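Local structure of uncharacterized hypothetical protein (Parabacteroides merdae, 4EI0) at residues Ala208-Thr211 against Ser212-Lys216; Thr222-Pro225 against Ser226-Asn230; His176-Ser179 against Lys180-Gln184. The protein is of unknown function and belongs to the DUF4466 family, with a fold built largely from antiparallel beta sheets. All coordinates share one frame; numbering follows the deposited sequence.

Contact 1. Residues Ala208-Thr211 against Ser212-Lys216; sequences AFYT and SSSPK
Thr211 to Ser214 form a type I beta turn directly after strand 207-210. The turn is closed by a backbone hydrogen bond from Ser214 N to Thr211 O, at 3.0 Å. The extended backbone of Ala208-Tyr210 thus gives way to a tight reversal over Ser212 and Ser213.

A second bond runs the other way between the two end residues. Thr211 N donates to Ser214 OG at 2.8 Å, and the bond is nearly straight at 164°. Ser214 OG lies beside its own backbone N (chi1 -64°), which lets hydroxyl and amide both face Thr211. The hydroxyl is gripped again by Asn269 O. It also sits at the edge of the Tyr210 ring, close to the ring plane, with Ser214 OG 3.4 Å from Tyr210 CB. With an alanine here, Thr211 N and Asn269 O would probably lose their shared partner, and the turn would keep only its backbone bond.

The Thr211 methyl lies along the turn, with Thr211 CG2 3.8 Å from Ser213 N. The Thr211 hydroxyl bonds Thr232 N and Asp194 O, and Tyr210 OH bonds Tyr218 O.

The turn follows the end of strand 207-210, which lies between strands 195-199 and 270-274. Phe209 pairs through its backbone with Ile271 of strand 270-274, and Tyr210 with Met196 of strand 195-199.

Contact 2. Residues Thr222-Pro225 against Ser226-Asn230; sequences TELP and SGFVN
Pro225 to Phe228 make a type II beta turn in the long loop between strands 207-210 and 233-238. Ser226 takes the second position of the turn, and its CB points away from Thr222-Pro225.

Gly227 follows at the third position, with a positive phi of 96°. A side chain there would press against the carbonyl oxygen of Ser226, so glycine suits this turn type.

Phe228 closes the turn. Its N donates to Pro225 O at 3.2 Å. CG is anti to the backbone N (chi1 -176°), and this turns the ring back toward Leu224 and Pro225. There Leu224 CD1 lies over one ring face. The other Leu224 methyl, CD2, meets the ring at two carbons, 3.9 Å from both Phe228 CD2 and Phe228 CE2. Pro225 CD comes to the ring edge, near its plane, 4.0 Å from Phe228 CD2. The small apolar cluster continues onto Met196 of strand 195-199 and Ile193.

Past Val229, Asn230 N lies in the plane of the Phe228 ring, at its edge, and Asn230 ND2 donates a hydrogen bond to Asp194 OD1.

Contact 3. Residues His176-Ser179 against Lys180-Gln184; sequences HIYS and KADLQ
Asp182 and Ser179 hold each other by two reciprocal bonds, each side chain accepting from the backbone amide of the other. Ser179 N donates to Asp182 OD2 at 2.9 Å. The amide does not approach in the plane of the carboxylate. It meets OD2 from above, 37° out of that plane. In return, Asp182 N donates to Ser179 OG at 3.0 Å. The two bonds fix both side chains across the joint between strand and helix.

The torsion of Ser179 explains its half of the exchange. OG lies between the backbone N and the carbonyl carbon (chi1 62°), which turns it over the first turn of the helix. Ala181 CB packs against it there, 3.6 Å from Ser179 OG.

This is a capping box, with Ser179 as N-cap of helix 180-185. The hydroxyl occupies an amide of the first turn that has no earlier helical carbonyl to bind. The negative carboxylate at this end would probably also be favoured by the helix dipole. Leu183 N donates to Ser179 O at 3.2 Å, an i to i+4 bond of the helix.

Tyr178 flanks the box. Asp182 OD2 sits at the edge of its ring, 3.8 Å from Tyr178 CD1, and the ring and carboxylate planes are almost perpendicular. Tyr178 also meets the helix through an apolar contact, Tyr178 CB to Leu183 CD1 at 4.1 Å. On one face of the ring His176 CD2 stands over the centre, 3.2 Å above the plane. Tyr178 OH reaches Lys192 NZ and Asn170 ND2, and His176 ND1 bonds Glu173. The strand before the cap pairs with strand 165-167, through Tyr178 with Tyr165 and His176 with Ser167.

Overall arrangement
Along the chain contact 3 comes first, then contact 1, then contact 2. Contacts 1 and 3 begin on strands of the same five-stranded antiparallel sheet: 176-178 is an outermost strand, while 207-210 lies inside, next to 270-274. Their centres are about 18 Å apart and they do not touch. Contact 2 touches both, with centres about 9 Å from contact 1 and about 12 Å from contact 3. Leu224 CD1 packs on Ser212 CA at 3.4 Å, and Pro225 CG meets Leu183 CD2 at 3.6 Å. Residues 222-230, later in the loop that starts with the contact 1 turn, thus pack between that turn and helix 180-185 capped in contact 3, at one end of the chain.

Contact 1. Residues Ala208-Thr211 against Ser212-Lys216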
ATOM      1  N   ALA B 208     -49.656  18.592  -4.247  1.00 50.86           N
ATOM      2  CA  ALA B 208     -50.687  17.598  -4.505  1.00 46.30           C
ATOM      3  C   ALA B 208     -50.399  16.805  -5.759  1.00 52.56           C
ATOM      4  O   ALA B 208     -49.731  17.311  -6.678  1.00 52.17           O
ATOM      5  CB  ALA B 208     -52.056  18.259  -4.597  1.00 41.35           C
ATOM      6  N   PHE B 209     -50.858  15.554  -5.784  1.00 49.82           N
ATOM      7  CA  PHE B 209     -50.843  14.716  -6.991  1.00 48.64           C
ATOM      8  C   PHE B 209     -52.293  14.401  -7.303  1.00 48.21           C
ATOM      9  O   PHE B 209     -53.062  13.950  -6.440  1.00 50.56           O
ATOM     10  CB  PHE B 209     -50.142  13.384  -6.809  1.00 52.90           C
ATOM     11  CG  PHE B 209     -48.633  13.433  -6.777  1.00 48.93           C
ATOM     12  CD1 PHE B 209     -47.900  14.533  -7.196  1.00 44.72           C
ATOM     13  CD2 PHE B 209     -47.934  12.292  -6.377  1.00 48.32           C
ATOM     14  CE1 PHE B 209     -46.501  14.505  -7.191  1.00 46.22           C
ATOM     15  CE2 PHE B 209     -46.551  12.266  -6.337  1.00 48.45           C
ATOM     16  CZ  PHE B 209     -45.823  13.373  -6.777  1.00 45.68           C
ATOM     17  N   TYR B 210     -52.687  14.654  -8.544  1.00 48.93           N
ATOM     18  CA  TYR B 210     -54.040  14.400  -8.998  1.00 42.37           C
ATOM     19  C   TYR B 210     -54.020  13.488 -10.202  1.00 45.17           C
ATOM     20  O   TYR B 210     -53.021  13.358 -10.874  1.00 51.68           O
ATOM     21  CB  TYR B 210     -54.710  15.688  -9.404  1.00 45.98           C
ATOM     22  CG  TYR B 210     -54.741  16.711  -8.338  1.00 49.39           C
ATOM     23  CD1 TYR B 210     -55.461  16.485  -7.172  1.00 52.77           C
ATOM     24  CD2 TYR B 210     -54.088  17.932  -8.481  1.00 48.95           C
ATOM     25  CE1 TYR B 210     -55.546  17.444  -6.194  1.00 56.72           C
ATOM     26  CE2 TYR B 210     -54.178  18.917  -7.492  1.00 53.15           C
ATOM     27  CZ  TYR B 210     -54.917  18.661  -6.354  1.00 58.40           C
ATOM     28  OH  TYR B 210     -55.022  19.603  -5.332  1.00 56.53           O
ATOM     29  N   THR B 211     -55.160  12.895 -10.484  1.00 49.73           N
ATOM     30  CA  THR B 211     -55.322  11.941 -11.560  1.00 51.61           C
ATOM     31  C   THR B 211     -56.725  12.151 -12.179  1.00 54.67           C
ATOM     32  O   THR B 211     -57.454  13.025 -11.731  1.00 53.86           O
ATOM     33  CB  THR B 211     -55.140  10.516 -11.018  1.00 55.56           C
ATOM     34  OG1 THR B 211     -54.768   9.660 -12.104  1.00 62.73           O
ATOM     35  CG2 THR B 211     -56.427  10.007 -10.350  1.00 58.71           C
ATOM     36  N   SER B 212     -57.104  11.379 -13.203  1.00 58.33           N
ATOM     37  CA  SER B 212     -58.325  11.671 -13.984  1.00 64.44           C
ATOM     38  C   SER B 212     -59.573  11.803 -13.120  1.00 64.28           C
ATOM     39  O   SER B 212     -60.413  12.647 -13.374  1.00 66.19           O
ATOM     40  CB  SER B 212     -58.579  10.602 -15.056  1.00 65.22           C
ATOM     41  OG  SER B 212     -58.938   9.374 -14.441  1.00 78.20           O
ATOM     42  N   SER B 213     -59.699  10.965 -12.098  1.00 66.19           N
ATOM     43  CA  SER B 213     -60.911  10.970 -11.294  1.00 63.04           C
ATOM     44  C   SER B 213     -60.747  11.719  -9.974  1.00 64.50           C
ATOM     45  O   SER B 213     -61.604  11.650  -9.134  1.00 62.65           O
ATOM     46  CB  SER B 213     -61.376   9.532 -11.070  1.00 54.87           C
ATOM     47  OG  SER B 213     -60.338   8.759 -10.515  1.00 61.33           O
ATOM     48  N   SER B 214     -59.670  12.478  -9.775  1.00 66.74           N
ATOM     49  CA  SER B 214     -59.555  13.223  -8.514  1.00 64.91           C
ATOM     50  C   SER B 214     -60.813  14.093  -8.322  1.00 66.91           C
ATOM     51  O   SER B 214     -61.291  14.674  -9.277  1.00 69.78           O
ATOM     52  CB  SER B 214     -58.310  14.113  -8.484  1.00 60.33           C
ATOM     53  OG  SER B 214     -57.085  13.378  -8.531  1.00 53.00           O
ATOM     54  N   PRO B 215     -61.363  14.175  -7.102  1.00 64.71           N
ATOM     55  CA  PRO B 215     -62.568  15.009  -6.961  1.00 66.39           C
ATOM     56  C   PRO B 215     -62.266  16.505  -7.048  1.00 64.37           C
ATOM     57  O   PRO B 215     -61.296  16.958  -6.412  1.00 60.44           O
ATOM     58  CB  PRO B 215     -63.101  14.654  -5.574  1.00 68.60           C
ATOM     59  CG  PRO B 215     -62.249  13.542  -5.054  1.00 83.99           C
ATOM     60  CD  PRO B 215     -60.997  13.478  -5.860  1.00 77.36           C
ATOM     61  N   LYS B 216     -63.097  17.238  -7.811  1.00 66.21           N
ATOM     62  CA  LYS B 216     -62.971  18.693  -8.020  1.00 67.87           C
ATOM     63  C   LYS B 216     -62.816  19.402  -6.661  1.00 62.96           C
ATOM     64  O   LYS B 216     -61.993  20.307  -6.510  1.00 70.80           O
ATOM     65  CB  LYS B 216     -64.161  19.238  -8.842  1.00 62.66           C
TER

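Contact 2. Residues Thr222-Pro225 against Ser226-Asn230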
ATOM      1  N   THR B 222     -57.154  23.768  -9.813  1.00 67.33           N
ATOM      2  CA  THR B 222     -56.361  23.105 -10.852  1.00 67.90           C
ATOM      3  C   THR B 222     -57.270  22.329 -11.779  1.00 68.33           C
ATOM      4  O   THR B 222     -58.257  21.749 -11.330  1.00 70.83           O
ATOM      5  CB  THR B 222     -55.350  22.124 -10.226  1.00 70.61           C
ATOM      6  OG1 THR B 222     -54.383  22.879  -9.500  1.00 72.14           O
ATOM      7  CG2 THR B 222     -54.648  21.235 -11.290  1.00 75.58           C
ATOM      8  N   GLU B 223     -56.963  22.344 -13.071  1.00 69.55           N
ATOM      9  CA  GLU B 223     -57.736  21.566 -14.045  1.00 66.89           C
ATOM     10  C   GLU B 223     -56.833  20.649 -14.821  1.00 57.05           C
ATOM     11  O   GLU B 223     -55.668  20.982 -15.094  1.00 62.32           O
ATOM     12  CB  GLU B 223     -58.449  22.480 -15.015  1.00 74.46           C
ATOM     13  CG  GLU B 223     -59.336  23.507 -14.338  1.00 89.97           C
ATOM     14  CD  GLU B 223     -59.872  24.522 -15.319  1.00101.04           C
ATOM     15  OE1 GLU B 223     -59.085  25.062 -16.136  1.00 94.20           O
ATOM     16  OE2 GLU B 223     -61.085  24.772 -15.272  1.00109.12           O
ATOM     17  N   LEU B 224     -57.347  19.458 -15.094  1.00 62.23           N
ATOM     18  CA  LEU B 224     -56.651  18.490 -15.925  1.00 68.28           C
ATOM     19  C   LEU B 224     -56.705  18.952 -17.392  1.00 66.55           C
ATOM     20  O   LEU B 224     -57.715  19.484 -17.814  1.00 61.30           O
ATOM     21  CB  LEU B 224     -57.326  17.117 -15.812  1.00 69.43           C
ATOM     22  CG  LEU B 224     -57.416  16.461 -14.427  1.00 73.01           C
ATOM     23  CD1 LEU B 224     -57.983  15.058 -14.531  1.00 65.08           C
ATOM     24  CD2 LEU B 224     -56.059  16.422 -13.761  1.00 57.62           C
ATOM     25  N   PRO B 225     -55.616  18.768 -18.165  1.00 63.34           N
ATOM     26  CA  PRO B 225     -55.741  19.037 -19.593  1.00 64.83           C
ATOM     27  C   PRO B 225     -56.654  18.022 -20.258  1.00 67.43           C
ATOM     28  O   PRO B 225     -56.851  16.931 -19.729  1.00 66.17           O
ATOM     29  CB  PRO B 225     -54.308  18.925 -20.112  1.00 68.30           C
ATOM     30  CG  PRO B 225     -53.618  18.034 -19.154  1.00 70.60           C
ATOM     31  CD  PRO B 225     -54.317  18.167 -17.824  1.00 63.27           C
ATOM     32  N   SER B 226     -57.259  18.385 -21.383  1.00 67.43           N
ATOM     33  CA  SER B 226     -58.164  17.448 -22.031  1.00 72.81           C
ATOM     34  C   SER B 226     -57.286  16.391 -22.662  1.00 57.12           C
ATOM     35  O   SER B 226     -56.129  16.651 -23.101  1.00 62.10           O
ATOM     36  CB  SER B 226     -59.106  18.107 -23.059  1.00 77.03           C
ATOM     37  OG  SER B 226     -58.372  18.814 -24.043  1.00 70.54           O
ATOM     38  N   GLY B 227     -57.797  15.176 -22.640  1.00 59.10           N
ATOM     39  CA  GLY B 227     -57.019  14.031 -23.044  1.00 68.02           C
ATOM     40  C   GLY B 227     -56.366  13.324 -21.859  1.00 60.25           C
ATOM     41  O   GLY B 227     -55.838  12.238 -22.032  1.00 51.39           O
ATOM     42  N   PHE B 228     -56.323  13.943 -20.677  1.00 64.46           N
ATOM     43  CA  PHE B 228     -55.773  13.246 -19.482  1.00 57.77           C
ATOM     44  C   PHE B 228     -56.854  12.292 -18.968  1.00 62.86           C
ATOM     45  O   PHE B 228     -57.734  12.678 -18.221  1.00 70.62           O
ATOM     46  CB  PHE B 228     -55.350  14.244 -18.402  1.00 64.52           C
ATOM     47  CG  PHE B 228     -54.677  13.638 -17.173  1.00 57.49           C
ATOM     48  CD1 PHE B 228     -54.816  12.304 -16.814  1.00 68.61           C
ATOM     49  CD2 PHE B 228     -53.952  14.459 -16.322  1.00 72.31           C
ATOM     50  CE1 PHE B 228     -54.230  11.812 -15.663  1.00 66.76           C
ATOM     51  CE2 PHE B 228     -53.355  13.961 -15.188  1.00 72.07           C
ATOM     52  CZ  PHE B 228     -53.497  12.640 -14.854  1.00 60.10           C
ATOM     53  N   VAL B 229     -56.777  11.042 -19.387  1.00 60.39           N
ATOM     54  CA  VAL B 229     -57.805  10.044 -19.106  1.00 57.21           C
ATOM     55  C   VAL B 229     -57.318   8.881 -18.182  1.00 64.74           C
ATOM     56  O   VAL B 229     -58.121   8.119 -17.668  1.00 57.47           O
ATOM     57  CB  VAL B 229     -58.290   9.453 -20.439  1.00 62.04           C
ATOM     58  CG1 VAL B 229     -59.019  10.518 -21.263  1.00 55.62           C
ATOM     59  CG2 VAL B 229     -57.096   8.905 -21.215  1.00 55.40           C
ATOM     60  N   ASN B 230     -56.018   8.738 -17.947  1.00 56.85           N
ATOM     61  CA  ASN B 230     -55.524   7.671 -17.062  1.00 47.31           C
ATOM     62  C   ASN B 230     -55.917   7.857 -15.593  1.00 48.41           C
ATOM     63  O   ASN B 230     -55.668   8.900 -14.993  1.00 55.46           O
ATOM     64  CB  ASN B 230     -54.005   7.544 -17.164  1.00 49.48           C
ATOM     65  CG  ASN B 230     -53.558   7.113 -18.521  1.00 58.29           C
ATOM     66  OD1 ASN B 230     -54.373   6.677 -19.319  1.00 63.39           O
ATOM     67  ND2 ASN B 230     -52.261   7.221 -18.797  1.00 61.39           N
TER

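Contact 3. Residues His176-Ser179 against Lys180-Gln184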
ATOM      1  N   HIS B 176     -41.155  10.396 -16.551  1.00 45.46           N
ATOM      2  CA  HIS B 176     -40.787  11.559 -17.360  1.00 46.58           C
ATOM      3  C   HIS B 176     -41.692  12.686 -17.003  1.00 46.17           C
ATOM      4  O   HIS B 176     -42.879  12.480 -16.863  1.00 48.38           O
ATOM      5  CB  HIS B 176     -40.880  11.227 -18.859  1.00 42.98           C
ATOM      6  CG  HIS B 176     -40.363  12.341 -19.761  1.00 51.91           C
ATOM      7  ND1 HIS B 176     -39.068  12.439 -20.145  1.00 54.36           N
ATOM      8  CD2 HIS B 176     -41.003  13.458 -20.264  1.00 53.72           C
ATOM      9  CE1 HIS B 176     -38.931  13.539 -20.928  1.00 47.70           C
ATOM     10  NE2 HIS B 176     -40.096  14.169 -20.965  1.00 54.89           N
ATOM     11  N   ILE B 177     -41.140  13.887 -16.840  1.00 44.99           N
ATOM     12  CA  ILE B 177     -41.924  15.081 -16.500  1.00 45.66           C
ATOM     13  C   ILE B 177     -42.103  15.899 -17.776  1.00 49.66           C
ATOM     14  O   ILE B 177     -41.149  16.411 -18.319  1.00 49.89           O
ATOM     15  CB  ILE B 177     -41.226  15.991 -15.436  1.00 50.08           C
ATOM     16  CG1 ILE B 177     -40.644  15.192 -14.242  1.00 51.15           C
ATOM     17  CG2 ILE B 177     -42.189  17.048 -14.985  1.00 41.73           C
ATOM     18  CD1 ILE B 177     -41.626  14.306 -13.521  1.00 47.68           C
ATOM     19  N   TYR B 178     -43.340  15.982 -18.230  1.00 45.32           N
ATOM     20  CA  TYR B 178     -43.789  16.781 -19.357  1.00 56.65           C
ATOM     21  C   TYR B 178     -44.307  18.065 -18.772  1.00 57.45           C
ATOM     22  O   TYR B 178     -44.791  18.070 -17.663  1.00 55.34           O
ATOM     23  CB  TYR B 178     -44.945  16.072 -20.105  1.00 46.13           C
ATOM     24  CG  TYR B 178     -44.448  14.886 -20.911  1.00 57.40           C
ATOM     25  CD1 TYR B 178     -43.621  15.083 -22.021  1.00 52.35           C
ATOM     26  CD2 TYR B 178     -44.724  13.582 -20.532  1.00 56.04           C
ATOM     27  CE1 TYR B 178     -43.114  14.006 -22.739  1.00 49.61           C
ATOM     28  CE2 TYR B 178     -44.215  12.491 -21.260  1.00 55.72           C
ATOM     29  CZ  TYR B 178     -43.426  12.717 -22.371  1.00 59.60           C
ATOM     30  OH  TYR B 178     -42.918  11.673 -23.102  1.00 59.69           O
ATOM     31  N   SER B 179     -44.202  19.138 -19.533  1.00 54.25           N
ATOM     32  CA  SER B 179     -44.629  20.470 -19.126  1.00 53.57           C
ATOM     33  C   SER B 179     -45.847  20.913 -19.851  1.00 55.79           C
ATOM     34  O   SER B 179     -46.312  20.276 -20.799  1.00 51.57           O
ATOM     35  CB  SER B 179     -43.531  21.483 -19.459  1.00 61.52           C
ATOM     36  OG  SER B 179     -43.304  21.511 -20.865  1.00 66.69           O
ATOM     37  N   LYS B 180     -46.382  22.036 -19.417  1.00 56.93           N
ATOM     38  CA  LYS B 180     -47.509  22.630 -20.079  1.00 58.80           C
ATOM     39  C   LYS B 180     -47.151  23.046 -21.514  1.00 61.61           C
ATOM     40  O   LYS B 180     -48.004  22.999 -22.383  1.00 60.18           O
ATOM     41  CB  LYS B 180     -48.046  23.798 -19.255  1.00 67.18           C
ATOM     42  CG  LYS B 180     -48.751  23.342 -17.975  1.00 66.33           C
ATOM     43  CD  LYS B 180     -49.130  24.505 -17.062  1.00 59.20           C
ATOM     44  CE  LYS B 180     -50.200  24.076 -16.062  1.00 68.87           C
ATOM     45  NZ  LYS B 180     -50.596  25.106 -15.078  1.00 73.82           N
ATOM     46  N   ALA B 181     -45.896  23.428 -21.748  1.00 59.72           N
ATOM     47  CA  ALA B 181     -45.432  23.792 -23.085  1.00 67.98           C
ATOM     48  C   ALA B 181     -45.442  22.559 -23.952  1.00 63.70           C
ATOM     49  O   ALA B 181     -45.856  22.623 -25.100  1.00 65.77           O
ATOM     50  CB  ALA B 181     -44.022  24.322 -23.033  1.00 54.40           C
ATOM     51  N   ASP B 182     -44.986  21.436 -23.390  1.00 61.88           N
ATOM     52  CA  ASP B 182     -44.965  20.165 -24.141  1.00 53.34           C
ATOM     53  C   ASP B 182     -46.342  19.816 -24.643  1.00 55.78           C
ATOM     54  O   ASP B 182     -46.529  19.522 -25.827  1.00 63.10           O
ATOM     55  CB  ASP B 182     -44.418  19.036 -23.324  1.00 63.03           C
ATOM     56  CG  ASP B 182     -42.956  19.223 -22.957  1.00 66.60           C
ATOM     57  OD1 ASP B 182     -42.187  19.817 -23.730  1.00 75.71           O
ATOM     58  OD2 ASP B 182     -42.570  18.781 -21.857  1.00 65.32           O
ATOM     59  N   LEU B 183     -47.332  19.930 -23.768  1.00 53.56           N
ATOM     60  CA  LEU B 183     -48.702  19.656 -24.155  1.00 58.37           C
ATOM     61  C   LEU B 183     -49.305  20.673 -25.108  1.00 62.40           C
ATOM     62  O   LEU B 183     -50.239  20.328 -25.828  1.00 62.27           O
ATOM     63  CB  LEU B 183     -49.613  19.458 -22.920  1.00 61.18           C
ATOM     64  CG  LEU B 183     -49.680  18.012 -22.393  1.00 64.55           C
ATOM     65  CD1 LEU B 183     -48.307  17.516 -21.959  1.00 51.67           C
ATOM     66  CD2 LEU B 183     -50.709  17.857 -21.295  1.00 62.04           C
ATOM     67  N   GLN B 184     -48.868  21.942 -25.088  1.00 67.25           N
ATOM     68  CA  GLN B 184     -49.455  22.923 -26.020  1.00 64.23           C
ATOM     69  C   GLN B 184     -49.027  22.573 -27.464  1.00 63.55           C
ATOM     70  O   GLN B 184     -49.850  22.654 -28.409  1.00 75.96           O
ATOM     71  CB  GLN B 184     -49.091  24.383 -25.666  1.00 65.58           C
ATOM     72  CG  GLN B 184     -49.822  25.409 -26.561  1.00 83.41           C
ATOM     73  CD  GLN B 184     -49.163  25.601 -27.931  1.00 92.25           C
ATOM     74  OE1 GLN B 184     -47.936  25.536 -28.064  1.00 98.13           O
ATOM     75  NE2 GLN B 184     -49.978  25.806 -28.955  1.00 96.41           N
TER